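Local structure of C2 domain protein (7DF2) at residues 39-44 with 116-121; 47-52 with 181-186; 140-145 with 174-179. The protein binds calcium ions through the loops of a C2 domain found specifically in tardigrades, and holds a sugar on its surface; its wider role is not established. One frame throughout, in Å; residues are numbered along the deposited sequence.

Contact 1 of 3, residues 39-44 with 116-121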
loop_
_atom_site.group_PDB
_atom_site.type_symbol
_atom_site.label_atom_id
_atom_site.label_comp_id
_atom_site.label_asym_id
_atom_site.label_seq_id
_atom_site.Cartn_x
_atom_site.Cartn_y
_atom_site.Cartn_z
ATOM N N GLY A 39 -6.403 -14.670 -15.093
ATOM C CA GLY A 39 -5.165 -15.141 -15.655
ATOM C C GLY A 39 -4.126 -15.205 -14.565
ATOM O O GLY A 39 -4.451 -15.306 -13.376
ATOM N N PHE A 40 -2.865 -15.148 -14.966
ATOM C CA PHE A 40 -1.735 -15.205 -14.054
ATOM C C PHE A 40 -0.954 -13.917 -14.250
ATOM O O PHE A 40 -0.480 -13.637 -15.354
ATOM C CB PHE A 40 -0.886 -16.448 -14.336
ATOM C CG PHE A 40 -1.698 -17.712 -14.397
ATOM C CD1 PHE A 40 -2.340 -18.084 -15.575
ATOM C CD2 PHE A 40 -1.853 -18.501 -13.268
ATOM C CE1 PHE A 40 -3.112 -19.230 -15.626
ATOM C CE2 PHE A 40 -2.616 -19.657 -13.310
ATOM C CZ PHE A 40 -3.246 -20.020 -14.494
ATOM N N PHE A 41 -0.892 -13.089 -13.213
ATOM C CA PHE A 41 -0.230 -11.810 -13.391
ATOM C C PHE A 41 0.382 -11.365 -12.068
ATOM O O PHE A 41 0.073 -11.896 -10.998
ATOM C CB PHE A 41 -1.185 -10.739 -13.957
ATOM C CG PHE A 41 -2.495 -10.610 -13.215
ATOM C CD1 PHE A 41 -3.552 -11.473 -13.481
ATOM C CD2 PHE A 41 -2.674 -9.610 -12.269
ATOM C CE1 PHE A 41 -4.767 -11.349 -12.814
ATOM C CE2 PHE A 41 -3.883 -9.478 -11.596
ATOM C CZ PHE A 41 -4.932 -10.348 -11.865
ATOM N N ARG A 42 1.291 -10.407 -12.173
ATOM C CA ARG A 42 2.060 -9.901 -11.048
ATOM C C ARG A 42 1.731 -8.430 -10.894
ATOM O O ARG A 42 1.565 -7.725 -11.891
ATOM C CB ARG A 42 3.562 -10.095 -11.292
ATOM C CG ARG A 42 4.480 -9.538 -10.196
ATOM C CD ARG A 42 5.845 -10.232 -10.310
ATOM N NE ARG A 42 5.724 -11.656 -10.005
ATOM C CZ ARG A 42 6.589 -12.583 -10.392
ATOM N NH1 ARG A 42 6.392 -13.854 -10.058
ATOM N NH2 ARG A 42 7.652 -12.237 -11.110
ATOM N N ILE A 43 1.585 -7.981 -9.649
ATOM C CA ILE A 43 1.335 -6.583 -9.327
ATOM C C ILE A 43 2.519 -6.065 -8.532
ATOM O O ILE A 43 2.904 -6.675 -7.532
ATOM C CB ILE A 43 0.040 -6.403 -8.512
ATOM C CG1 ILE A 43 -1.151 -6.999 -9.262
ATOM C CG2 ILE A 43 -0.203 -4.919 -8.183
ATOM C CD1 ILE A 43 -1.571 -8.327 -8.718
ATOM N N GLU A 44 3.081 -4.939 -8.966
ATOM C CA GLU A 44 4.129 -4.244 -8.227
ATOM C C GLU A 44 3.550 -2.966 -7.656
ATOM O O GLU A 44 2.833 -2.236 -8.352
ATOM C CB GLU A 44 5.334 -3.934 -9.121
ATOM C CG GLU A 44 5.955 -5.183 -9.731
ATOM C CD GLU A 44 7.186 -4.868 -10.564
ATOM O OE1 GLU A 44 7.536 -3.670 -10.706
ATOM O OE2 GLU A 44 7.793 -5.816 -11.089
ATOM N N ARG A 116 3.115 -8.920 -5.575
ATOM C CA ARG A 116 2.256 -10.050 -5.268
ATOM C C ARG A 116 1.621 -10.532 -6.558
ATOM O O ARG A 116 1.349 -9.737 -7.462
ATOM C CB ARG A 116 1.170 -9.669 -4.254
ATOM C CG ARG A 116 0.324 -10.860 -3.799
ATOM C CD ARG A 116 -0.758 -10.444 -2.804
ATOM N NE ARG A 116 -1.516 -11.609 -2.357
ATOM C CZ ARG A 116 -2.543 -11.558 -1.512
ATOM N NH1 ARG A 116 -2.939 -10.393 -1.007
ATOM N NH2 ARG A 116 -3.179 -12.673 -1.172
ATOM N N ASP A 117 1.370 -11.838 -6.631
ATOM C CA ASP A 117 0.834 -12.451 -7.837
ATOM C C ASP A 117 -0.610 -12.886 -7.645
ATOM O O ASP A 117 -1.041 -13.220 -6.535
ATOM C CB ASP A 117 1.645 -13.680 -8.252
ATOM C CG ASP A 117 3.105 -13.378 -8.470
ATOM O OD1 ASP A 117 3.453 -12.194 -8.619
ATOM O OD2 ASP A 117 3.899 -14.334 -8.505
ATOM N N VAL A 118 -1.336 -12.920 -8.760
ATOM C CA VAL A 118 -2.673 -13.497 -8.831
ATOM C C VAL A 118 -2.557 -14.713 -9.737
ATOM O O VAL A 118 -2.092 -14.597 -10.876
ATOM C CB VAL A 118 -3.701 -12.499 -9.377
ATOM C CG1 VAL A 118 -5.019 -13.206 -9.671
ATOM C CG2 VAL A 118 -3.912 -11.352 -8.383
ATOM N N CYS A 119 -2.971 -15.875 -9.244
ATOM C CA CYS A 119 -2.668 -17.129 -9.934
ATOM C C CYS A 119 -3.953 -17.874 -10.311
ATOM O O CYS A 119 -4.331 -18.857 -9.673
ATOM C CB CYS A 119 -1.759 -17.951 -9.059
ATOM S SG CYS A 119 -0.187 -17.083 -8.673
ATOM N N GLY A 120 -4.604 -17.415 -11.375
ATOM C CA GLY A 120 -5.731 -18.107 -11.953
ATOM C C GLY A 120 -7.071 -17.651 -11.430
ATOM O O GLY A 120 -8.099 -17.955 -12.042
ATOM N N LYS A 121 -7.092 -16.943 -10.307
ATOM C CA LYS A 121 -8.322 -16.340 -9.831
ATOM C C LYS A 121 -8.641 -15.107 -10.672
ATOM O O LYS A 121 -7.805 -14.600 -11.426
ATOM C CB LYS A 121 -8.197 -15.979 -8.353
ATOM C CG LYS A 121 -9.037 -16.842 -7.429
ATOM C CD LYS A 121 -10.102 -16.030 -6.707
ATOM C CE LYS A 121 -10.109 -16.335 -5.214
ATOM N NZ LYS A 121 -11.458 -16.229 -4.575
#
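Arg42 NE and NH1 each take one oxygen of the Asp117 carboxylate, with Arg42 NE 2.7 Å from Asp117 OD1 and Arg42 NH1 3.0 Å from Asp117 OD2. Both bonds are nearly straight and reach the syn side of their oxygens, while the guanidinium offers its edge and the two planes differ by 24°. This bidentate salt bridge spans a non-hydrogen-bonded pair of the antiparallel strands 41-44 and 116-119, part of a four-stranded sheet in the C2-domain beta sandwich. Arg42 starts with CG anti to the backbone N (chi1 177°) and bends at chi3, which brings NE alongside its partner. Asp117 OD2 has a second salt bridge, to Arg197 NE, so the carboxylate probably also eases the closeness of two arginines. A leucine in place of Arg42 has no nitrogen to offer, and would probably leave the Asp117 carboxylate leaning on Arg197 for its charge and less firmly fixed in rotation.

Backbone bonds flank the pair: Val118 N donates to Phe41 O (2.8 Å) and Phe41 N to Val118 O, and Ile43 and Arg116 exchange a similar couple. On the other face Phe41, Ile43 and Val118 pack together, with Phe41 and Ile43 reaching Val123 and Ile126 of strand 121-136. Phe41 CG stands between the backbone N and the carbonyl carbon (chi1 51°), and the ring takes Val118 CB over one face, toward its rim, 3.5 Å from Phe41 CZ. Ile43 CD1 closes on Val118 CG2 at 3.8 Å. Just before the corner at Gly120, Cys119 is tied to Cys196 by a disulfide, and Gly120 N donates to Gly39 O (2.9 Å) from above the carbonyl plane. Gly120 CA lies over one face of the Phe40 ring, 4.2 Å from its centroid.

Contact 2 of 3, residues 47-52 with 181-186. With GLC (alpha-D-glucopyranose), chain B.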
loop_
_atom_site.group_PDB
_atom_site.type_symbol
_atom_site.label_atom_id
_atom_site.label_comp_id
_atom_site.label_asym_id
_atom_site.label_seq_id
_atom_site.Cartn_x
_atom_site.Cartn_y
_atom_site.Cartn_z
ATOM N N VAL A 47 5.831 2.429 -3.204
ATOM C CA VAL A 47 5.487 3.473 -2.246
ATOM C C VAL A 47 6.532 4.571 -2.392
ATOM O O VAL A 47 7.693 4.397 -2.015
ATOM C CB VAL A 47 5.418 2.925 -0.818
ATOM C CG1 VAL A 47 5.175 4.064 0.183
ATOM C CG2 VAL A 47 4.308 1.885 -0.746
ATOM N N VAL A 48 6.119 5.700 -2.970
ATOM C CA VAL A 48 7.067 6.731 -3.366
ATOM C C VAL A 48 7.455 7.593 -2.176
ATOM O O VAL A 48 8.637 7.733 -1.844
ATOM C CB VAL A 48 6.477 7.586 -4.504
ATOM C CG1 VAL A 48 7.454 8.689 -4.895
ATOM C CG2 VAL A 48 6.123 6.678 -5.706
ATOM N N ARG A 49 6.460 8.167 -1.505
ATOM C CA ARG A 49 6.726 9.007 -0.347
ATOM C C ARG A 49 5.441 9.152 0.449
ATOM O O ARG A 49 4.349 8.846 -0.035
ATOM C CB ARG A 49 7.279 10.372 -0.765
ATOM C CG ARG A 49 6.327 11.172 -1.617
ATOM C CD ARG A 49 6.942 12.526 -1.968
ATOM N NE ARG A 49 5.955 13.321 -2.681
ATOM C CZ ARG A 49 5.634 13.141 -3.957
ATOM N NH1 ARG A 49 6.242 12.195 -4.673
ATOM N NH2 ARG A 49 4.705 13.908 -4.514
ATOM N N LEU A 50 5.593 9.620 1.685
ATOM C CA LEU A 50 4.488 9.754 2.626
ATOM C C LEU A 50 4.573 11.141 3.236
ATOM O O LEU A 50 5.604 11.493 3.819
ATOM C CB LEU A 50 4.591 8.664 3.705
ATOM C CG LEU A 50 3.534 8.237 4.739
ATOM C CD1 LEU A 50 2.728 9.374 5.233
ATOM C CD2 LEU A 50 2.636 7.095 4.242
ATOM N N ASP A 51 3.495 11.920 3.114
ATOM C CA ASP A 51 3.409 13.247 3.728
ATOM C C ASP A 51 2.537 13.116 4.969
ATOM O O ASP A 51 1.311 13.081 4.870
ATOM C CB ASP A 51 2.842 14.272 2.748
ATOM C CG ASP A 51 2.822 15.699 3.332
ATOM O OD1 ASP A 51 3.373 15.928 4.440
ATOM O OD2 ASP A 51 2.249 16.587 2.676
ATOM N N THR A 52 3.176 13.006 6.136
ATOM C CA THR A 52 2.438 12.956 7.397
ATOM C C THR A 52 1.930 14.325 7.823
ATOM O O THR A 52 1.081 14.406 8.723
ATOM C CB THR A 52 3.319 12.435 8.524
ATOM O OG1 THR A 52 4.325 13.418 8.804
ATOM C CG2 THR A 52 3.996 11.105 8.156
ATOM N N LYS A 181 -1.199 12.275 2.693
ATOM C CA LYS A 181 -1.166 11.517 1.450
ATOM C C LYS A 181 0.033 10.587 1.428
ATOM O O LYS A 181 1.130 10.972 1.835
ATOM C CB LYS A 181 -1.086 12.432 0.223
ATOM C CG LYS A 181 -2.077 13.589 0.243
ATOM C CD LYS A 181 -3.460 13.184 -0.204
ATOM C CE LYS A 181 -4.260 14.450 -0.535
ATOM N NZ LYS A 181 -5.721 14.315 -0.290
ATOM N N VAL A 182 -0.181 9.362 0.955
ATOM C CA VAL A 182 0.903 8.491 0.526
ATOM C C VAL A 182 0.866 8.477 -0.995
ATOM O O VAL A 182 -0.208 8.370 -1.598
ATOM C CB VAL A 182 0.813 7.068 1.110
ATOM C CG1 VAL A 182 -0.389 6.311 0.596
ATOM C CG2 VAL A 182 2.098 6.296 0.757
ATOM N N TYR A 183 2.022 8.652 -1.613
ATOM C CA TYR A 183 2.104 8.694 -3.061
ATOM C C TYR A 183 2.517 7.319 -3.546
ATOM O O TYR A 183 3.531 6.779 -3.088
ATOM C CB TYR A 183 3.081 9.766 -3.525
ATOM C CG TYR A 183 2.547 11.143 -3.198
ATOM C CD1 TYR A 183 2.686 11.666 -1.925
ATOM C CD2 TYR A 183 1.854 11.885 -4.148
ATOM C CE1 TYR A 183 2.155 12.925 -1.595
ATOM C CE2 TYR A 183 1.336 13.142 -3.838
ATOM C CZ TYR A 183 1.495 13.651 -2.558
ATOM O OH TYR A 183 0.991 14.893 -2.228
ATOM N N LEU A 184 1.715 6.755 -4.447
ATOM C CA LEU A 184 1.861 5.369 -4.879
ATOM C C LEU A 184 1.981 5.288 -6.392
ATOM O O LEU A 184 1.469 6.143 -7.119
ATOM C CB LEU A 184 0.657 4.523 -4.448
ATOM C CG LEU A 184 0.356 4.488 -2.958
ATOM C CD1 LEU A 184 -0.933 3.719 -2.703
ATOM C CD2 LEU A 184 1.537 3.846 -2.228
ATOM N N ARG A 185 2.650 4.235 -6.859
ATOM C CA ARG A 185 2.604 3.842 -8.265
ATOM C C ARG A 185 2.416 2.339 -8.323
ATOM O O ARG A 185 2.833 1.617 -7.414
ATOM C CB ARG A 185 3.894 4.181 -9.022
ATOM C CG ARG A 185 4.305 5.622 -9.014
ATOM C CD ARG A 185 5.457 5.826 -9.988
ATOM N NE ARG A 185 6.614 4.973 -9.709
ATOM C CZ ARG A 185 7.606 4.771 -10.574
ATOM N NH1 ARG A 185 7.562 5.346 -11.778
ATOM N NH2 ARG A 185 8.638 3.995 -10.248
ATOM N N TYR A 186 1.844 1.848 -9.420
ATOM C CA TYR A 186 1.755 0.409 -9.578
ATOM C C TYR A 186 2.051 0.027 -11.014
ATOM O O TYR A 186 1.964 0.846 -11.934
ATOM C CB TYR A 186 0.377 -0.138 -9.176
ATOM C CG TYR A 186 -0.731 0.242 -10.126
ATOM C CD1 TYR A 186 -1.424 1.435 -9.972
ATOM C CD2 TYR A 186 -1.101 -0.605 -11.173
ATOM C CE1 TYR A 186 -2.452 1.791 -10.847
ATOM C CE2 TYR A 186 -2.121 -0.259 -12.049
ATOM C CZ TYR A 186 -2.793 0.936 -11.877
ATOM O OH TYR A 186 -3.806 1.274 -12.744
HETATM C C1 GLC B . 12.196 13.802 -6.640
HETATM C C2 GLC B . 11.681 14.624 -5.451
HETATM C C3 GLC B . 10.867 13.776 -4.466
HETATM C C4 GLC B . 9.890 12.853 -5.199
HETATM C C5 GLC B . 10.555 12.208 -6.413
HETATM C C6 GLC B . 9.585 11.319 -7.181
HETATM O O2 GLC B . 12.736 15.279 -4.775
HETATM O O3 GLC B . 10.148 14.620 -3.584
HETATM O O4 GLC B . 9.379 11.851 -4.333
HETATM O O5 GLC B . 11.077 13.219 -7.256
HETATM O O6 GLC B . 10.264 10.135 -7.532
HETATM O O HOH W 1 2.759 16.653 -0.055
#
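Val47 touches two residues of strand 181-186 at once: Val47 CG1 meets Val182 CG2 at 3.8 Å, the side chains crossing at about a right angle, and Val47 CG2 lies beside Leu184 CD2. These strands are antiparallel neighbours in the four-stranded sheet of the C2 sandwich, and Val182 and Leu184 continue the apolar layer onto Tyr146 and Cys148 of strand 139-150 in the other sheet. Leu50, modelled in two conformers, probably adds to this layer in one of them, with Leu50 CD2 3.6 Å from Val182 CG2.

The regular pairing is interrupted by a beta bulge in which Val48 and Arg49 together face Tyr183. Val48 N donates to Tyr183 O, and Tyr183 N returns a nearly straight bond of 2.8 Å to Arg49 O. The extra residue turns the Val48 side chain toward the neighbouring strand, where its CB packs near the Tyr183 backbone.

On the outer face Arg49, in one of two modelled conformers, lays its guanidinium flat on the Tyr183 ring, a cation-pi stack with centres 3.9 Å apart and planes at 16°. Its CG sits between the backbone N and carbonyl carbon (chi1 62°), and the extended chain beyond carries NH2 over the ring centre. Arg49 NH1 forms a salt bridge with Glu169 and a weak, bent bond of 3.2 Å to glucose O4; Glu109 also binds the sugar. Val48 CG1 lies 3.7 Å from the same glucose O4. At the far edge Asp51 OD1 accepts from Gln53 N, while a water donates to Asp51 OD2 at 2.8 Å and makes a weak link to Tyr183 OH.

Contact 3 of 3, residues 140-145 with 174-179. With CA (calcium ion), chain C.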
loop_
_atom_site.group_PDB
_atom_site.type_symbol
_atom_site.label_atom_id
_atom_site.label_comp_id
_atom_site.label_asym_id
_atom_site.label_seq_id
_atom_site.Cartn_x
_atom_site.Cartn_y
_atom_site.Cartn_z
ATOM N N ASP A 140 1.888 2.550 19.859
ATOM C CA ASP A 140 1.684 3.077 18.519
ATOM C C ASP A 140 0.813 4.319 18.598
ATOM O O ASP A 140 -0.118 4.383 19.399
ATOM C CB ASP A 140 0.994 2.050 17.617
ATOM C CG ASP A 140 1.883 0.882 17.264
ATOM O OD1 ASP A 140 3.083 0.912 17.603
ATOM O OD2 ASP A 140 1.371 -0.067 16.635
ATOM N N ASP A 141 1.101 5.285 17.738
ATOM C CA ASP A 141 0.373 6.551 17.645
ATOM C C ASP A 141 -0.024 6.654 16.174
ATOM O O ASP A 141 0.824 6.956 15.333
ATOM C CB ASP A 141 1.289 7.695 18.098
ATOM C CG ASP A 141 0.641 9.064 18.059
ATOM O OD1 ASP A 141 -0.381 9.271 17.371
ATOM O OD2 ASP A 141 1.207 9.964 18.716
ATOM N N LYS A 142 -1.290 6.371 15.854
ATOM C CA LYS A 142 -1.669 6.199 14.451
ATOM C C LYS A 142 -1.531 7.496 13.658
ATOM O O LYS A 142 -2.017 8.560 14.075
ATOM C CB LYS A 142 -3.099 5.664 14.349
ATOM C CG LYS A 142 -3.625 5.543 12.914
ATOM C CD LYS A 142 -5.136 5.269 12.912
ATOM C CE LYS A 142 -5.644 4.994 11.510
ATOM N NZ LYS A 142 -7.105 4.684 11.536
ATOM N N ILE A 143 -0.833 7.411 12.523
ATOM C CA ILE A 143 -0.802 8.511 11.569
ATOM C C ILE A 143 -1.999 8.337 10.651
ATOM O O ILE A 143 -2.927 9.152 10.686
ATOM C CB ILE A 143 0.538 8.582 10.816
ATOM C CG1 ILE A 143 1.629 8.954 11.816
ATOM C CG2 ILE A 143 0.490 9.640 9.722
ATOM C CD1 ILE A 143 3.004 8.685 11.333
ATOM N N ASP A 144 -2.022 7.270 9.853
ATOM C CA ASP A 144 -3.226 6.978 9.081
ATOM C C ASP A 144 -3.107 5.618 8.416
ATOM O O ASP A 144 -2.028 5.016 8.350
ATOM C CB ASP A 144 -3.519 8.045 8.019
ATOM C CG ASP A 144 -4.994 8.460 8.013
ATOM O OD1 ASP A 144 -5.836 7.574 8.261
ATOM O OD2 ASP A 144 -5.307 9.657 7.783
ATOM N N ASN A 145 -4.260 5.141 7.941
ATOM C CA ASN A 145 -4.359 4.064 6.964
ATOM C C ASN A 145 -4.684 4.683 5.607
ATOM O O ASN A 145 -5.434 5.660 5.519
ATOM C CB ASN A 145 -5.448 3.053 7.345
ATOM C CG ASN A 145 -5.160 2.320 8.649
ATOM O OD1 ASN A 145 -4.011 2.063 8.994
ATOM N ND2 ASN A 145 -6.218 1.958 9.367
ATOM N N GLY A 174 -5.309 9.792 3.238
ATOM C CA GLY A 174 -5.540 9.073 4.478
ATOM C C GLY A 174 -7.017 8.901 4.770
ATOM O O GLY A 174 -7.847 9.751 4.426
ATOM N N GLU A 175 -7.360 7.772 5.405
ATOM C CA GLU A 175 -8.769 7.514 5.713
ATOM C C GLU A 175 -9.295 8.458 6.789
ATOM O O GLU A 175 -10.463 8.871 6.735
ATOM C CB GLU A 175 -8.988 6.053 6.122
ATOM C CG GLU A 175 -8.657 5.689 7.572
ATOM C CD GLU A 175 -8.909 4.209 7.910
ATOM O OE1 GLU A 175 -9.577 3.492 7.131
ATOM O OE2 GLU A 175 -8.428 3.759 8.971
ATOM N N ASP A 176 -8.453 8.821 7.757
ATOM C CA ASP A 176 -8.842 9.705 8.852
ATOM C C ASP A 176 -8.572 11.176 8.550
ATOM O O ASP A 176 -9.394 12.034 8.885
ATOM C CB ASP A 176 -8.105 9.313 10.137
ATOM C CG ASP A 176 -8.644 8.043 10.769
ATOM O OD1 ASP A 176 -9.705 7.535 10.331
ATOM O OD2 ASP A 176 -7.996 7.551 11.716
ATOM N N ARG A 177 -7.428 11.495 7.949
ATOM C CA ARG A 177 -7.074 12.863 7.552
ATOM C C ARG A 177 -6.741 12.832 6.066
ATOM O O ARG A 177 -5.621 12.461 5.686
ATOM C CB ARG A 177 -5.886 13.412 8.342
ATOM C CG ARG A 177 -6.178 13.913 9.733
ATOM C CD ARG A 177 -4.923 14.496 10.372
ATOM N NE ARG A 177 -4.776 15.920 10.067
ATOM C CZ ARG A 177 -3.872 16.422 9.225
ATOM N NH1 ARG A 177 -3.832 17.728 9.009
ATOM N NH2 ARG A 177 -2.999 15.631 8.616
ATOM N N ALA A 178 -7.702 13.236 5.231
ATOM C CA ALA A 178 -7.501 13.188 3.786
ATOM C C ALA A 178 -6.357 14.078 3.319
ATOM O O ALA A 178 -5.831 13.852 2.226
ATOM C CB ALA A 178 -8.791 13.576 3.059
ATOM N N SER A 179 -5.947 15.081 4.111
ATOM C CA SER A 179 -4.830 15.920 3.686
ATOM C C SER A 179 -3.481 15.235 3.860
ATOM O O SER A 179 -2.488 15.716 3.302
ATOM C CB SER A 179 -4.818 17.253 4.437
ATOM O OG SER A 179 -4.582 17.055 5.814
HETATM CA CA CA C . 3.506 10.373 19.522
HETATM O O HOH W 2 2.817 11.394 21.579
#
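The carboxylate of Asp144 turns the syn lone pairs of both oxygens to the backbone of segment 174-179: Asp176 N donates to Asp144 OD1 at 2.9 Å and Arg177 N to Asp144 OD2 at 2.8 Å. The anti lone pair of OD1 takes the N-H of Asn145, so this buried atom is held by two donors. The Asn145 amide and Glu175 carboxylate are steeply inclined, at 65°, with Asn145 ND2 approaching Glu175 OE2 (2.9 Å) from above the carboxylate plane.

Asp144 belongs to a classic beta bulge, sharing with Ile143 the position facing Ala132, and its carboxylate pins the loop that joins strands 170-173 and 181-190 in the C2 fold. Glu175 N adds a backbone bond to Asn145 O. The extended chain of Lys142, its CG anti to the backbone N (chi1 176°), carries NZ between two acids, 3.0 Å from Glu175 OE2 along its anti lone pair and 3.0 Å from Asp176 OD2 above the carboxylate plane. This ammonium probably offsets the crowding of acids around Asp144. Just before Lys142, Asp141 OD2 binds calcium at 2.5 Å, joined by Cys62 O and carboxylates of Asp63, Asp134 and Asp136.

Overall arrangement
Contacts 1 and 2 share strand 41-51, which pairs with 107-119 in the first and with 181-190 in the second; their centres are about 23 Å apart, and they meet where Glu44 O approaches Tyr186 CB at 3.3 Å. Contact 3 lies about 13 Å from contact 2, centre to centre, and brushes it through Thr52 CG2 and Ile143 CG2, 4.1 Å apart. Contact 1 is the remote end, its nearest atoms about 16 Å from contact 3 and away from the calcium and sugar sites. The glycan sits on contact 2, while a calcium ion is held at contact 3; the side chain of Leu50 is about 9 Å from that of Cys62, whose carbonyl O binds the ion.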